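Long-range contact in REP-associated tyrosine transposase (Escherichia coli, PDB 4ER8), which binds repeated extragenic palindrome (REP) hairpins and, as a single-strand DNA nuclease, cleaves and recombines the mosaic elements built from them: residues H111-N119 / S135-Y146. Numbering follows the deposited sequence.
With NI (nickel (II) ion), chain C.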
# COMPACT_ATOMS: atom_id res chain seq x y z
N HIS A 111 10.41 -7.02 7.14
CA HIS A 111 9.39 -6.81 8.18
C HIS A 111 8.22 -6.10 7.55
O HIS A 111 7.06 -6.38 7.85
CB HIS A 111 9.88 -6.04 9.43
CG HIS A 111 10.81 -6.83 10.32
ND1 HIS A 111 11.70 -6.23 11.20
CD2 HIS A 111 11.00 -8.17 10.44
CE1 HIS A 111 12.38 -7.17 11.84
NE2 HIS A 111 11.99 -8.35 11.39
N HIS A 112 8.53 -5.17 6.66
CA HIS A 112 7.46 -4.42 6.06
C HIS A 112 6.76 -5.22 4.97
O HIS A 112 5.56 -5.05 4.81
CB HIS A 112 7.91 -3.05 5.56
CG HIS A 112 8.09 -2.05 6.65
ND1 HIS A 112 9.25 -1.95 7.39
CD2 HIS A 112 7.28 -1.06 7.08
CE1 HIS A 112 9.12 -0.97 8.27
NE2 HIS A 112 7.94 -0.42 8.10
N VAL A 113 7.44 -6.11 4.25
CA VAL A 113 6.69 -6.90 3.26
C VAL A 113 5.73 -7.85 4.01
O VAL A 113 4.57 -7.99 3.64
CB VAL A 113 7.56 -7.74 2.27
CG1 VAL A 113 6.67 -8.65 1.46
CG2 VAL A 113 8.45 -6.89 1.31
N ASP A 114 6.23 -8.50 5.06
CA ASP A 114 5.47 -9.41 5.88
C ASP A 114 4.26 -8.64 6.41
O ASP A 114 3.09 -9.10 6.31
CB ASP A 114 6.30 -9.86 7.09
CG ASP A 114 7.46 -10.82 6.75
OD1 ASP A 114 7.62 -11.35 5.62
OD2 ASP A 114 8.21 -11.07 7.70
N TYR A 115 4.55 -7.47 6.98
CA TYR A 115 3.52 -6.65 7.57
C TYR A 115 2.43 -6.44 6.54
O TYR A 115 1.23 -6.43 6.87
CB TYR A 115 4.07 -5.30 7.94
CG TYR A 115 3.03 -4.51 8.71
CD1 TYR A 115 3.03 -4.49 10.11
CD2 TYR A 115 2.04 -3.80 8.04
CE1 TYR A 115 2.09 -3.74 10.82
CE2 TYR A 115 1.09 -3.03 8.75
CZ TYR A 115 1.12 -3.02 10.13
OH TYR A 115 0.15 -2.32 10.83
N ILE A 116 2.84 -6.24 5.28
CA ILE A 116 1.85 -6.01 4.30
C ILE A 116 0.95 -7.24 4.14
O ILE A 116 -0.27 -7.11 4.30
CB ILE A 116 2.44 -5.54 2.99
CG1 ILE A 116 2.77 -4.04 3.12
CG2 ILE A 116 1.44 -5.82 1.86
CD1 ILE A 116 3.90 -3.55 2.29
N TYR A 117 1.56 -8.40 3.90
CA TYR A 117 0.79 -9.61 3.62
C TYR A 117 0.03 -10.13 4.84
O TYR A 117 -1.01 -10.77 4.68
CB TYR A 117 1.66 -10.73 2.97
CG TYR A 117 2.27 -10.29 1.64
CD1 TYR A 117 3.59 -10.62 1.29
CD2 TYR A 117 1.54 -9.50 0.74
CE1 TYR A 117 4.15 -10.18 0.07
CE2 TYR A 117 2.09 -9.07 -0.46
CZ TYR A 117 3.39 -9.40 -0.79
OH TYR A 117 3.91 -8.95 -1.99
N ILE A 118 0.52 -9.87 6.05
CA ILE A 118 -0.19 -10.23 7.27
C ILE A 118 -1.38 -9.32 7.56
O ILE A 118 -2.26 -9.65 8.34
CB ILE A 118 0.73 -10.19 8.47
CG1 ILE A 118 1.53 -11.48 8.54
CG2 ILE A 118 -0.02 -10.04 9.77
CD1 ILE A 118 2.87 -11.30 9.29
N ASN A 119 -1.39 -8.16 6.95
CA ASN A 119 -2.32 -7.15 7.37
C ASN A 119 -3.80 -7.62 7.36
O ASN A 119 -4.54 -7.42 8.33
CB ASN A 119 -2.13 -5.91 6.54
CG ASN A 119 -2.34 -4.69 7.32
OD1 ASN A 119 -2.98 -3.75 6.85
ND2 ASN A 119 -1.82 -4.69 8.53
N SER A 135 -4.14 -8.61 -2.97
CA SER A 135 -2.77 -8.23 -2.69
C SER A 135 -1.79 -8.85 -3.68
O SER A 135 -2.19 -9.66 -4.50
CB SER A 135 -2.40 -8.68 -1.30
OG SER A 135 -2.23 -10.06 -1.30
N THR A 136 -0.52 -8.50 -3.57
CA THR A 136 0.51 -9.10 -4.38
C THR A 136 1.07 -10.41 -3.77
O THR A 136 2.10 -10.95 -4.25
CB THR A 136 1.65 -8.14 -4.58
OG1 THR A 136 2.24 -7.84 -3.30
CG2 THR A 136 1.13 -6.90 -5.24
N PHE A 137 0.41 -10.90 -2.72
CA PHE A 137 0.89 -12.11 -2.06
C PHE A 137 0.98 -13.26 -3.06
O PHE A 137 2.02 -13.86 -3.23
CB PHE A 137 -0.00 -12.49 -0.91
CG PHE A 137 0.42 -13.75 -0.21
CD1 PHE A 137 1.60 -13.78 0.56
CD2 PHE A 137 -0.37 -14.89 -0.27
CE1 PHE A 137 1.98 -14.93 1.24
CE2 PHE A 137 0.01 -16.06 0.40
CZ PHE A 137 1.18 -16.07 1.15
N HIS A 138 -0.15 -13.54 -3.70
CA HIS A 138 -0.23 -14.49 -4.84
C HIS A 138 0.73 -14.20 -6.00
O HIS A 138 1.38 -15.10 -6.48
CB HIS A 138 -1.68 -14.61 -5.27
CG HIS A 138 -2.60 -14.82 -4.11
ND1 HIS A 138 -2.93 -16.07 -3.63
CD2 HIS A 138 -3.20 -13.93 -3.27
CE1 HIS A 138 -3.73 -15.95 -2.58
NE2 HIS A 138 -3.91 -14.66 -2.34
N ARG A 139 0.87 -12.95 -6.44
CA ARG A 139 1.92 -12.68 -7.39
C ARG A 139 3.24 -13.25 -6.85
O ARG A 139 4.00 -13.87 -7.61
CB ARG A 139 2.08 -11.20 -7.71
CG ARG A 139 3.18 -10.91 -8.72
CD ARG A 139 3.75 -9.49 -8.62
NE ARG A 139 4.71 -9.40 -7.51
CZ ARG A 139 4.99 -8.31 -6.81
NH1 ARG A 139 4.37 -7.16 -7.06
NH2 ARG A 139 5.89 -8.38 -5.84
N ASP A 140 3.51 -13.07 -5.55
CA ASP A 140 4.80 -13.40 -4.96
C ASP A 140 4.98 -14.87 -4.72
O ASP A 140 6.09 -15.38 -4.88
CB ASP A 140 5.01 -12.64 -3.67
CG ASP A 140 5.42 -11.20 -3.89
OD1 ASP A 140 5.64 -10.80 -5.06
OD2 ASP A 140 5.56 -10.46 -2.90
N VAL A 141 3.90 -15.56 -4.33
CA VAL A 141 3.86 -17.02 -4.24
C VAL A 141 4.12 -17.65 -5.61
O VAL A 141 4.66 -18.75 -5.69
CB VAL A 141 2.46 -17.51 -3.83
CG1 VAL A 141 2.36 -19.08 -3.84
CG2 VAL A 141 2.04 -16.91 -2.48
N ALA A 142 3.70 -16.96 -6.67
CA ALA A 142 3.84 -17.44 -8.04
C ALA A 142 5.25 -17.27 -8.59
O ALA A 142 5.62 -17.94 -9.55
CB ALA A 142 2.75 -16.83 -8.97
N ARG A 143 6.07 -16.39 -8.00
CA ARG A 143 7.50 -16.72 -8.05
C ARG A 143 7.81 -17.50 -6.78
O ARG A 143 6.91 -17.88 -6.06
CB ARG A 143 8.43 -15.54 -8.25
CG ARG A 143 9.87 -16.04 -8.62
CD ARG A 143 10.59 -15.12 -9.62
NE ARG A 143 11.30 -15.90 -10.65
CZ ARG A 143 12.59 -16.22 -10.63
NH1 ARG A 143 13.39 -15.83 -9.63
NH2 ARG A 143 13.10 -16.94 -11.63
N GLY A 144 9.07 -17.78 -6.50
CA GLY A 144 9.34 -18.61 -5.33
C GLY A 144 9.68 -17.80 -4.11
O GLY A 144 10.67 -18.07 -3.43
N LEU A 145 8.84 -16.80 -3.84
CA LEU A 145 9.08 -15.86 -2.76
C LEU A 145 8.48 -16.31 -1.46
O LEU A 145 9.19 -16.39 -0.44
CB LEU A 145 8.50 -14.50 -3.13
CG LEU A 145 9.53 -13.48 -3.63
CD1 LEU A 145 10.51 -13.12 -2.48
CD2 LEU A 145 10.25 -13.96 -4.91
N TYR A 146 7.19 -16.61 -1.49
CA TYR A 146 6.47 -17.08 -0.29
C TYR A 146 5.72 -18.41 -0.48
O TYR A 146 5.05 -18.59 -1.50
CB TYR A 146 5.45 -16.02 0.17
CG TYR A 146 6.04 -14.82 0.89
CD1 TYR A 146 6.59 -13.78 0.17
CD2 TYR A 146 6.01 -14.71 2.28
CE1 TYR A 146 7.14 -12.67 0.79
CE2 TYR A 146 6.53 -13.58 2.93
CZ TYR A 146 7.11 -12.54 2.16
OH TYR A 146 7.68 -11.39 2.70
NI NI C . -3.58 -1.88 7.77
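Y117 reaches from helix 106-122 of this HUH nuclease to the start of helix 137-142 and the loop after it, forming an aromatic cluster with F137 and Y146. Its CG lies anti to the carbonyl carbon (chi1 -59°), turning the ring toward 135-146; F137 CA lies over one face, a CH-pi contact 3.9 Å from the ring centroid. The F137 ring turns its edge to the face of Y117, and Y117 points its own edge at the face of Y146, the planes 87° apart. Y117 OH donates to D140 OD2 and accepts from T136 OG1, bonds modelled too short for their lengths to be trusted. Y146 OH donates to D114 OD1 at 2.9 Å, with V113 CG1 packed beside the hydroxyl. A leucine in place of Y146 would probably leave D114 without this donor and Y117 without the ring face its edge packs against. Farther out, R139 NH2 forms a salt bridge with D140 OD1, and its NH1 and NH2 hydrogen-bond to I50 O and N51 O of strand 49-55, while S135 OG accepts from F137 N in an ST turn. Beyond the cluster, N119 OD1 binds the nickel ion at 2.2 Å alongside H59, H61, H123 and E161.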